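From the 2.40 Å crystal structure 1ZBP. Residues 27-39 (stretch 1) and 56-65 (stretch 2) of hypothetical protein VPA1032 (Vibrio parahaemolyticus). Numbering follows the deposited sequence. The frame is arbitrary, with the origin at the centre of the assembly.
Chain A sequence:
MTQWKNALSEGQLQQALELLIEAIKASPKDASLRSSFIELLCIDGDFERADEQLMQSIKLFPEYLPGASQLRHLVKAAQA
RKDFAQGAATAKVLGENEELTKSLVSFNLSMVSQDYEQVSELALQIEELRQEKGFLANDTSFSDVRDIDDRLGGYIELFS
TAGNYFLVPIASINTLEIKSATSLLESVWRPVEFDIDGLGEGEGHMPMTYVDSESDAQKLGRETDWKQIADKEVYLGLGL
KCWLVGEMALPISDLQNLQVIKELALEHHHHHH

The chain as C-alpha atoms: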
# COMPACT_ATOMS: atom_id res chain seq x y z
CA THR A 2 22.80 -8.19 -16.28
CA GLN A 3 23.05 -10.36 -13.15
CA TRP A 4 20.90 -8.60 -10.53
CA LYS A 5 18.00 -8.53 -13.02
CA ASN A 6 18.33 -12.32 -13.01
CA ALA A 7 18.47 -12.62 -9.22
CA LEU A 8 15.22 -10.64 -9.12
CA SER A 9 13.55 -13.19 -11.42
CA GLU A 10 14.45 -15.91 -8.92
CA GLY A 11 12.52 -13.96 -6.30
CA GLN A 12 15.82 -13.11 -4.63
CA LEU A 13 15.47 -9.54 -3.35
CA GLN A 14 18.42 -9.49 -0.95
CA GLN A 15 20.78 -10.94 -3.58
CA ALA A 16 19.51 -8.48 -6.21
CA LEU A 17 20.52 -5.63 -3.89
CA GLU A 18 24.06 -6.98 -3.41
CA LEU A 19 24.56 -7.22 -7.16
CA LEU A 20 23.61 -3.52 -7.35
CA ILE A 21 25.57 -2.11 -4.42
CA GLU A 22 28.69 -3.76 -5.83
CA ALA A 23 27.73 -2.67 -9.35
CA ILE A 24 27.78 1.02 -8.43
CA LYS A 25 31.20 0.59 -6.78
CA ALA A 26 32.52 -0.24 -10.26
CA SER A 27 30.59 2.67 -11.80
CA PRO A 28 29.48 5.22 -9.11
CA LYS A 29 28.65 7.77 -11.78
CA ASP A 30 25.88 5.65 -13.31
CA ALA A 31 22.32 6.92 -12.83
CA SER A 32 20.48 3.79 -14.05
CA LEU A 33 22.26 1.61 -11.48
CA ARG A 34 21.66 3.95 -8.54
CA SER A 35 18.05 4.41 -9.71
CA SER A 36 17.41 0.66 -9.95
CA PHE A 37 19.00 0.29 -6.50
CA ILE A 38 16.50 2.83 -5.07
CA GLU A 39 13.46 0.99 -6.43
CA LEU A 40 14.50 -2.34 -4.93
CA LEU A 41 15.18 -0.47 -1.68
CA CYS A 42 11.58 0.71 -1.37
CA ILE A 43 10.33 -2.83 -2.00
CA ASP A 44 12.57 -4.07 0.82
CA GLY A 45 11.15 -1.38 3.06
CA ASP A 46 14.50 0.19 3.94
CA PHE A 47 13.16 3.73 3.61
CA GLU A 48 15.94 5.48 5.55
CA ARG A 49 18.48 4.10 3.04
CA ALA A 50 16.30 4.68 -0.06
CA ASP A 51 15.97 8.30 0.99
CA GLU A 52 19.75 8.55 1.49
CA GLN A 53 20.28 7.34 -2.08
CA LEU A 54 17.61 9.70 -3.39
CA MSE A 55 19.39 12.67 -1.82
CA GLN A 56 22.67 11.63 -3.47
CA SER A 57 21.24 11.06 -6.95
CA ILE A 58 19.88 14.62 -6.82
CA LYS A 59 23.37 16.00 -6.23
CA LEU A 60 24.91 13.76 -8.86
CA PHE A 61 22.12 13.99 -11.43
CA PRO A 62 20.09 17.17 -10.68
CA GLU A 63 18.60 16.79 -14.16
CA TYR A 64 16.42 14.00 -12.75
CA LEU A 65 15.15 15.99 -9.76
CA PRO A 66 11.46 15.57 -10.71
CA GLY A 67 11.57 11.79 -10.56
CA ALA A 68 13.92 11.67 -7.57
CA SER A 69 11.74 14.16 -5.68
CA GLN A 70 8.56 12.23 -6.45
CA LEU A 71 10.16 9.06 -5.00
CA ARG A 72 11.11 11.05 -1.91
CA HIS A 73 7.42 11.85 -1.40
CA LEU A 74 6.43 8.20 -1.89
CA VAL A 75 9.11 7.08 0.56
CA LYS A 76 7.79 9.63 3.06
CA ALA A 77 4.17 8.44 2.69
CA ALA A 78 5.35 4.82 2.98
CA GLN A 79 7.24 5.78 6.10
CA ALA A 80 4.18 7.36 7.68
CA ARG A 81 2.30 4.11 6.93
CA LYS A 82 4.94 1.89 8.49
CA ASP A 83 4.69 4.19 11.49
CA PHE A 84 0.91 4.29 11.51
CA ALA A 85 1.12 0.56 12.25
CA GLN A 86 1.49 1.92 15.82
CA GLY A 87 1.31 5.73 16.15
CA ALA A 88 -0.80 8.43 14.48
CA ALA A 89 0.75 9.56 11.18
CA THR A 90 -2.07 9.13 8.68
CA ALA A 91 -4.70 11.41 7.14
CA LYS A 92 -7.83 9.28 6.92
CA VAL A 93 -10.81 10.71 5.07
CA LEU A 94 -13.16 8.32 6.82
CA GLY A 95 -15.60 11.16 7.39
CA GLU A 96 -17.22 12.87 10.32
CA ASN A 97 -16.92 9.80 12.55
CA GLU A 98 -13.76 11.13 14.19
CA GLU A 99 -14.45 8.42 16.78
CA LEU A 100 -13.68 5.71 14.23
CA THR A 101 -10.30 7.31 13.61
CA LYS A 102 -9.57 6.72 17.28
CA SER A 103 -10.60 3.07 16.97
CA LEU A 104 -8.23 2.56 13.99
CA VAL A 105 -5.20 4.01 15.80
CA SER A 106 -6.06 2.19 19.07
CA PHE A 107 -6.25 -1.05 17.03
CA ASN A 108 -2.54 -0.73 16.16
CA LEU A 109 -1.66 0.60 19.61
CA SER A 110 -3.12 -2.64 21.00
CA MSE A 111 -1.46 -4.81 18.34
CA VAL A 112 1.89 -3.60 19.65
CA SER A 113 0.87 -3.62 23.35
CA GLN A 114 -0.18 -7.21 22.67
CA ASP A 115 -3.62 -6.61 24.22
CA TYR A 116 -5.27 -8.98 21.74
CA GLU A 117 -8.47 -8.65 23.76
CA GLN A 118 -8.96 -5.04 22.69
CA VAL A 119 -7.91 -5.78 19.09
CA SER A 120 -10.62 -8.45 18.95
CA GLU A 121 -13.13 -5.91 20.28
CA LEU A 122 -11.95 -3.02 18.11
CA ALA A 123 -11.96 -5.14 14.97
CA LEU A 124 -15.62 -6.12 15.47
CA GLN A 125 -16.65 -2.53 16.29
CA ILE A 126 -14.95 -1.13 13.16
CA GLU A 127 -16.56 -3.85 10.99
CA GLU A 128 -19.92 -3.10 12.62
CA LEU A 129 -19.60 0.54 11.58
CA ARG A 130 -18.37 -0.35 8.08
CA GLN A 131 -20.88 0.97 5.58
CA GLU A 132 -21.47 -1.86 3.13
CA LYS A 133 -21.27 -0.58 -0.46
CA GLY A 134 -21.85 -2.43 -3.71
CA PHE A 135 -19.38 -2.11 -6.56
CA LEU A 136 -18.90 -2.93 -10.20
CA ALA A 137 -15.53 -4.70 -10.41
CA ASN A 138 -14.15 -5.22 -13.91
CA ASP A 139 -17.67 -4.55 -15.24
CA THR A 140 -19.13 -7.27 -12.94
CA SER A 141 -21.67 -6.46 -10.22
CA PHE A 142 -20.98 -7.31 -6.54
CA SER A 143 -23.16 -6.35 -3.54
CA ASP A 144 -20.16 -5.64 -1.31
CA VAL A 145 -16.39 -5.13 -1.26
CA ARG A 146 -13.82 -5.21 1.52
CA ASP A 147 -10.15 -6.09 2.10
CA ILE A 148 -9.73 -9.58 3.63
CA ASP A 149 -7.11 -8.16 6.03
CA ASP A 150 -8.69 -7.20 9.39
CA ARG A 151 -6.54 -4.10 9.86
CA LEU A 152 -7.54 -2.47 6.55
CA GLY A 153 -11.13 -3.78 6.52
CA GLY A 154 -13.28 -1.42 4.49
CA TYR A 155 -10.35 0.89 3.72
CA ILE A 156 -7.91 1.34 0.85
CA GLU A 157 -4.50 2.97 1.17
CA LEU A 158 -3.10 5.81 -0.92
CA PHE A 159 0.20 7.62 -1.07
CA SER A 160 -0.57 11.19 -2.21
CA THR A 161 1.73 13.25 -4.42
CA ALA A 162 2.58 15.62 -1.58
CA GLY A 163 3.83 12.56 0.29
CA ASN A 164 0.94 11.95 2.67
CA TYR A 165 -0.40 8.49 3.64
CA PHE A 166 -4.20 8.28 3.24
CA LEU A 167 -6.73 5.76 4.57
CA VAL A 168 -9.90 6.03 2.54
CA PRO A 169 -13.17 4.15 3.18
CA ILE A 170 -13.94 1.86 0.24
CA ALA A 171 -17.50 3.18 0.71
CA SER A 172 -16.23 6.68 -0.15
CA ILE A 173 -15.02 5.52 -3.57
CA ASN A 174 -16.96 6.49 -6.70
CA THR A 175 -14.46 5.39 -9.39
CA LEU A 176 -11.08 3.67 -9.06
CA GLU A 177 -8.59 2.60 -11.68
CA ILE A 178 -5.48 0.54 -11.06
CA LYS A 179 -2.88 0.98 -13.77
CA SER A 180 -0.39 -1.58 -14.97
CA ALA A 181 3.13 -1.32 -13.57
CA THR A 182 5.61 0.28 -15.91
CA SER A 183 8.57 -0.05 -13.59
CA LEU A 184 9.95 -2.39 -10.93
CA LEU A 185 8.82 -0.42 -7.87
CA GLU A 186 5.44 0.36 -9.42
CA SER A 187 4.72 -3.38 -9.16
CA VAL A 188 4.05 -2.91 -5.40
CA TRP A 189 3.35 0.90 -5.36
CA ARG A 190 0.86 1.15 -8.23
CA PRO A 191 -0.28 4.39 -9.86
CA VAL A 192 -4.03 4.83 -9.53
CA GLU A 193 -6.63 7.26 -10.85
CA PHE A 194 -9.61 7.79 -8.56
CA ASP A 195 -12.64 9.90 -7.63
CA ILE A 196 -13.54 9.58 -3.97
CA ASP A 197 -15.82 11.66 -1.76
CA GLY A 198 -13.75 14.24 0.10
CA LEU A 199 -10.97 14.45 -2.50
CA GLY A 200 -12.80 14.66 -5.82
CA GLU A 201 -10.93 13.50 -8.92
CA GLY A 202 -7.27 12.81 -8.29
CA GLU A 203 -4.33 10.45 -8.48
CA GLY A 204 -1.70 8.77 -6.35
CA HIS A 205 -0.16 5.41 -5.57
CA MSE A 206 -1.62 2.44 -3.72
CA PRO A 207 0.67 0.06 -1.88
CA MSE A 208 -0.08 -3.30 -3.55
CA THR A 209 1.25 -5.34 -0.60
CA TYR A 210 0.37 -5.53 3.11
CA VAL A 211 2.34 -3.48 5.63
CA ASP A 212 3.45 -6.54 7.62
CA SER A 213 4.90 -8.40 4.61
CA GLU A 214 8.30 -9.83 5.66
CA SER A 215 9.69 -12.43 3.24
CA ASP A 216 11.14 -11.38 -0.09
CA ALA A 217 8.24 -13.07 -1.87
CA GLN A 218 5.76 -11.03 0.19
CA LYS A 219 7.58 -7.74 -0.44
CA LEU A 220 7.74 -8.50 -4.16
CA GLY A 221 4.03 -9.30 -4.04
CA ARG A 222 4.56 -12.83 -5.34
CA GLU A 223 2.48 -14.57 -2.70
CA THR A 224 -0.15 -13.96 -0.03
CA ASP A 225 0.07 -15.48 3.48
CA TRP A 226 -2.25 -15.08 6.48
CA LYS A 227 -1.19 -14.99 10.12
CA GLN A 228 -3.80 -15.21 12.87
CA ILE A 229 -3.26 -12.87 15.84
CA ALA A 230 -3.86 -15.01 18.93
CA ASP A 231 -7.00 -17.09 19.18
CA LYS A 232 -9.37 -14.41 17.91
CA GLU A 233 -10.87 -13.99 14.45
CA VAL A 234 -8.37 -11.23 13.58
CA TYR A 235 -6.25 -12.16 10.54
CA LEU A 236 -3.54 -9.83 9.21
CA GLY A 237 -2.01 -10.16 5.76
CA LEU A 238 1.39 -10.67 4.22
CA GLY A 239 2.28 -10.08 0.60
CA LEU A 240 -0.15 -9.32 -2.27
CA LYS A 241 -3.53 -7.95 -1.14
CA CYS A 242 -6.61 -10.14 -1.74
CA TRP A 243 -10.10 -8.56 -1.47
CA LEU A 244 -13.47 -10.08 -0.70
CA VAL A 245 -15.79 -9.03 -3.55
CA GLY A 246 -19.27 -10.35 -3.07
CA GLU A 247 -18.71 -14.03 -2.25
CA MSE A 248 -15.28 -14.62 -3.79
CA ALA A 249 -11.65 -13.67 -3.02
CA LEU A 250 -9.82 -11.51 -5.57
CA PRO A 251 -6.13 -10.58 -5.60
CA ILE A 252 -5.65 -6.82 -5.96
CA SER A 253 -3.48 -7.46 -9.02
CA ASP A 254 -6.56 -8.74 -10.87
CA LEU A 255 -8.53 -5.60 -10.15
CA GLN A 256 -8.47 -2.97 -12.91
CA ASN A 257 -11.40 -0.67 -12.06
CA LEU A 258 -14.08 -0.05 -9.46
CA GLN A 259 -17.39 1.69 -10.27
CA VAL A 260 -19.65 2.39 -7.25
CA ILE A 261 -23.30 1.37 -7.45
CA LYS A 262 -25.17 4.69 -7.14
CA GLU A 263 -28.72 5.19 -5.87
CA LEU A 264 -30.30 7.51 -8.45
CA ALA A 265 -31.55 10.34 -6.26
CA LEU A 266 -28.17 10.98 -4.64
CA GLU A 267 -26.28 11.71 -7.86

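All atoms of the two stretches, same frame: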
# COMPACT_ATOMS: atom_id res chain seq x y z
N SER A 27 31.11 1.62 -10.93
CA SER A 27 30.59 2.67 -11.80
C SER A 27 29.66 3.58 -10.97
O SER A 27 28.46 3.62 -11.20
CB SER A 27 29.82 2.05 -12.97
OG SER A 27 29.47 3.02 -13.95
N PRO A 28 30.23 4.31 -9.99
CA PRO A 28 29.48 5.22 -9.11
C PRO A 28 28.83 6.41 -9.80
O PRO A 28 28.00 7.09 -9.20
CB PRO A 28 30.54 5.64 -8.09
CG PRO A 28 31.79 5.67 -8.91
CD PRO A 28 31.67 4.38 -9.70
N LYS A 29 29.21 6.66 -11.04
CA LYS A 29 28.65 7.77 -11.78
C LYS A 29 27.57 7.32 -12.75
O LYS A 29 27.30 7.99 -13.75
CB LYS A 29 29.76 8.52 -12.54
CG LYS A 29 30.84 9.11 -11.64
CD LYS A 29 30.29 10.15 -10.67
CE LYS A 29 31.38 10.71 -9.76
NZ LYS A 29 30.93 11.85 -8.91
N ASP A 30 26.95 6.17 -12.46
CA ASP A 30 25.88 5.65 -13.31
C ASP A 30 24.52 5.86 -12.66
O ASP A 30 24.24 5.34 -11.58
CB ASP A 30 26.09 4.16 -13.59
CG ASP A 30 25.24 3.66 -14.75
OD1 ASP A 30 24.01 3.84 -14.71
OD2 ASP A 30 25.81 3.10 -15.71
N ALA A 31 23.66 6.62 -13.34
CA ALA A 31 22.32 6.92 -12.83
C ALA A 31 21.42 5.69 -12.79
O ALA A 31 20.84 5.38 -11.74
CB ALA A 31 21.68 8.01 -13.69
N SER A 32 21.31 4.99 -13.93
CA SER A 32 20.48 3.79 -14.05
C SER A 32 20.71 2.78 -12.93
O SER A 32 19.75 2.19 -12.42
CB SER A 32 20.74 3.09 -15.39
OG SER A 32 20.35 3.91 -16.49
N LEU A 33 21.96 2.56 -12.55
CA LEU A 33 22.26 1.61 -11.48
C LEU A 33 21.76 2.13 -10.14
O LEU A 33 21.07 1.41 -9.42
CB LEU A 33 23.77 1.33 -11.41
CG LEU A 33 24.35 0.38 -12.47
CD1 LEU A 33 25.87 0.33 -12.36
CD2 LEU A 33 23.76 -1.01 -12.28
N ARG A 34 22.10 3.37 -9.81
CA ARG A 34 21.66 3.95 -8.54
C ARG A 34 20.13 3.98 -8.48
O ARG A 34 19.54 3.64 -7.45
CB ARG A 34 22.23 5.37 -8.37
CG ARG A 34 23.71 5.40 -8.00
CD ARG A 34 24.25 6.83 -7.96
NE ARG A 34 25.66 6.90 -7.57
CZ ARG A 34 26.11 6.84 -6.32
NH1 ARG A 34 27.41 6.92 -6.07
NH2 ARG A 34 25.26 6.71 -5.32
N SER A 35 19.51 4.36 -9.59
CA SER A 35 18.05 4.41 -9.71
C SER A 35 17.42 3.05 -9.46
O SER A 35 16.47 2.92 -8.69
CB SER A 35 17.65 4.91 -11.10
OG SER A 35 16.24 4.96 -11.26
N SER A 36 17.94 2.02 -10.13
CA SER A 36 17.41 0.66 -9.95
C SER A 36 17.63 0.19 -8.51
O SER A 36 16.85 -0.61 -7.99
CB SER A 36 18.09 -0.31 -10.93
OG SER A 36 17.82 0.05 -12.28
N PHE A 37 18.68 0.68 -7.88
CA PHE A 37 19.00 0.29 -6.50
C PHE A 37 18.01 0.95 -5.51
O PHE A 37 17.75 0.42 -4.43
CB PHE A 37 20.45 0.69 -6.18
CG PHE A 37 20.84 0.50 -4.74
CD1 PHE A 37 20.61 -0.71 -4.09
CD2 PHE A 37 21.42 1.55 -4.02
CE1 PHE A 37 20.95 -0.87 -2.75
CE2 PHE A 37 21.76 1.39 -2.68
CZ PHE A 37 21.52 0.18 -2.04
N ILE A 38 17.46 2.10 -5.90
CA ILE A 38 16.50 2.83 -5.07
C ILE A 38 15.13 2.13 -5.10
O ILE A 38 14.45 2.01 -4.07
CB ILE A 38 16.31 4.29 -5.56
CG1 ILE A 38 17.61 5.07 -5.37
CG2 ILE A 38 15.19 4.98 -4.78
CD1 ILE A 38 17.68 6.35 -6.14
N GLU A 39 14.74 1.67 -6.28
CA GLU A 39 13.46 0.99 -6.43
C GLU A 39 13.41 -0.27 -5.58
O GLU A 39 12.48 -0.46 -4.79
CB GLU A 39 13.19 0.64 -7.90
CG GLU A 39 12.59 1.78 -8.71
CD GLU A 39 12.25 1.38 -10.14
OE1 GLU A 39 11.50 2.13 -10.80
OE2 GLU A 39 12.75 0.34 -10.61
N GLN A 56 21.42 11.65 -2.73
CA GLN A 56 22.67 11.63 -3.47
C GLN A 56 22.48 11.75 -4.98
O GLN A 56 23.19 12.51 -5.64
CB GLN A 56 23.46 10.37 -3.14
CG GLN A 56 23.94 10.39 -1.71
CD GLN A 56 25.03 9.37 -1.43
OE1 GLN A 56 24.81 8.16 -1.51
NE2 GLN A 56 26.21 9.87 -1.10
N SER A 57 21.52 11.00 -5.52
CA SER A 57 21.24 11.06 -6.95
C SER A 57 20.85 12.47 -7.40
O SER A 57 21.06 12.84 -8.56
CB SER A 57 20.13 10.06 -7.32
OG SER A 57 20.63 8.73 -7.32
N ILE A 58 20.28 13.26 -6.49
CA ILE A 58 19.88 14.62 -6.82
C ILE A 58 21.13 15.46 -7.02
O ILE A 58 21.20 16.27 -7.95
CB ILE A 58 19.01 15.23 -5.71
CG1 ILE A 58 17.60 14.63 -5.79
CG2 ILE A 58 18.97 16.76 -5.82
CD1 ILE A 58 16.71 15.01 -4.64
N LYS A 59 22.11 15.26 -6.14
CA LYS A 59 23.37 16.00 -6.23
C LYS A 59 24.13 15.60 -7.47
O LYS A 59 24.65 16.45 -8.19
CB LYS A 59 24.26 15.71 -5.02
CG LYS A 59 23.74 16.24 -3.72
CD LYS A 59 24.74 16.00 -2.62
CE LYS A 59 24.21 16.52 -1.31
NZ LYS A 59 25.23 16.38 -0.24
N LEU A 60 24.18 14.30 -7.72
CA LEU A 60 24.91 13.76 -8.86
C LEU A 60 24.24 13.95 -10.19
O LEU A 60 24.91 14.14 -11.20
CB LEU A 60 25.18 12.28 -8.65
CG LEU A 60 26.09 11.85 -7.50
CD1 LEU A 60 26.29 10.35 -7.62
CD2 LEU A 60 27.43 12.58 -7.56
N PHE A 61 22.91 13.89 -10.19
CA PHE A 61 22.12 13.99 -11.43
C PHE A 61 20.91 14.92 -11.25
O PHE A 61 19.76 14.50 -11.45
CB PHE A 61 21.64 12.59 -11.83
CG PHE A 61 22.72 11.53 -11.74
CD1 PHE A 61 23.68 11.40 -12.74
CD2 PHE A 61 22.78 10.66 -10.65
CE1 PHE A 61 24.67 10.43 -12.66
CE2 PHE A 61 23.77 9.69 -10.56
CZ PHE A 61 24.72 9.57 -11.57
N PRO A 62 21.16 16.19 -10.89
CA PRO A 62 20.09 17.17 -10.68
C PRO A 62 19.11 17.30 -11.84
O PRO A 62 18.05 17.91 -11.71
CB PRO A 62 20.86 18.47 -10.42
CG PRO A 62 22.11 18.28 -11.22
CD PRO A 62 22.47 16.86 -10.89
N GLU A 63 19.47 16.73 -12.99
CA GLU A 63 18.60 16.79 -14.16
C GLU A 63 17.39 15.88 -13.96
O GLU A 63 16.37 16.05 -14.63
CB GLU A 63 19.38 16.37 -15.41
CG GLU A 63 19.97 14.97 -15.34
CD GLU A 63 21.48 14.98 -15.15
OE1 GLU A 63 21.98 15.72 -14.27
OE2 GLU A 63 22.16 14.21 -15.88
N TYR A 64 17.50 14.92 -13.05
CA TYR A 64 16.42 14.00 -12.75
C TYR A 64 15.82 14.30 -11.38
O TYR A 64 15.48 13.39 -10.62
CB TYR A 64 16.91 12.55 -12.76
CG TYR A 64 17.49 12.09 -14.09
CD1 TYR A 64 16.82 12.34 -15.28
CD2 TYR A 64 18.69 11.37 -14.14
CE1 TYR A 64 17.34 11.90 -16.50
CE2 TYR A 64 19.21 10.92 -15.34
CZ TYR A 64 18.53 11.18 -16.52
OH TYR A 64 19.04 10.73 -17.72
N LEU A 65 15.71 15.59 -11.05
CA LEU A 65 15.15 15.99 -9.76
C LEU A 65 13.66 15.63 -9.67
O LEU A 65 13.20 15.09 -8.66
CB LEU A 65 15.33 17.49 -9.55
CG LEU A 65 15.10 18.06 -8.15
CD1 LEU A 65 15.81 17.22 -7.10
CD2 LEU A 65 15.61 19.49 -8.09

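No hydrogen bond joins these two stretches; they meet through packing alone, and the polar bonds nearby all lie within a single stretch. The helices of residues 31-39 and 56-60 run nearly antiparallel, at 162°, with their axes no closer than 11.0 Å, so side chains must fill the space between them.

Stretch 1 opens with a type I turn from Ser27 to Asp30, closed by Asp30 N bonding to Ser27 O at 3.2 Å. Within the turn, Pro28 offers its carbonyl rather than its ring: Pro28 O lies 4.0 Å from Leu60 CD1 and also accepts two hydrogen bonds from Arg34. The CA-to-CB bond of Lys29 points sideways, but the extended outer part of its chain brings NZ to 3.8 Å from Leu60 CD2, a polar end resting near a methyl, with no hydrogen bond between them. Its backbone takes part as well, with Lys29 O 3.7 Å from Phe61 CZ, at the edge of the ring.

The CA-to-CB bond of Asp30 points away from stretch 2, and its carboxylate serves its own helix. As N-cap it accepts from Leu33 N through OD1 at 3.2 Å, satisfying an amide that has no preceding turn of helix to bond to.

Ala31 follows, its CA-to-CB bond pointing toward stretch 2. Its CB sits 3.8 Å from the centroid of the Phe61 ring and only 4° off the ring normal, a CH-pi contact almost squarely over the face. The same methyl reaches Tyr64, with Ala31 CB 4.2 Å from Tyr64 CE2. Phe61 is the first residue to leave helical phi/psi after helix 56-60, and its ring lies against the start of the other helix.

One turn on, Arg34 gives the largest covered area in stretch 1. Its NE and NH1 both donate to Pro28 O, at 2.9 and 3.2 Å, tying the guanidinium back to the turn. There, the group presents one face to Leu60, whose CD1 is 3.5 Å from Arg34 NE. Lower down the side chain, Arg34 CD meets the edge of the Phe61 ring at 3.9 Å from CE2, and Arg34 CB lies 3.9 Å from Ser57 OG. Arg34 NH2 and Gln56 OE1 remain 4.1 Å apart, neighbours without a hydrogen bond.

Another turn along, buried Ile38 ends the contact, its CD1 4.0 Å from Ser57 OG, a hydroxyl hydrogen-bonded elsewhere in the structure. The spacing of Ala31, Arg34 and Ile38 follows one helical face.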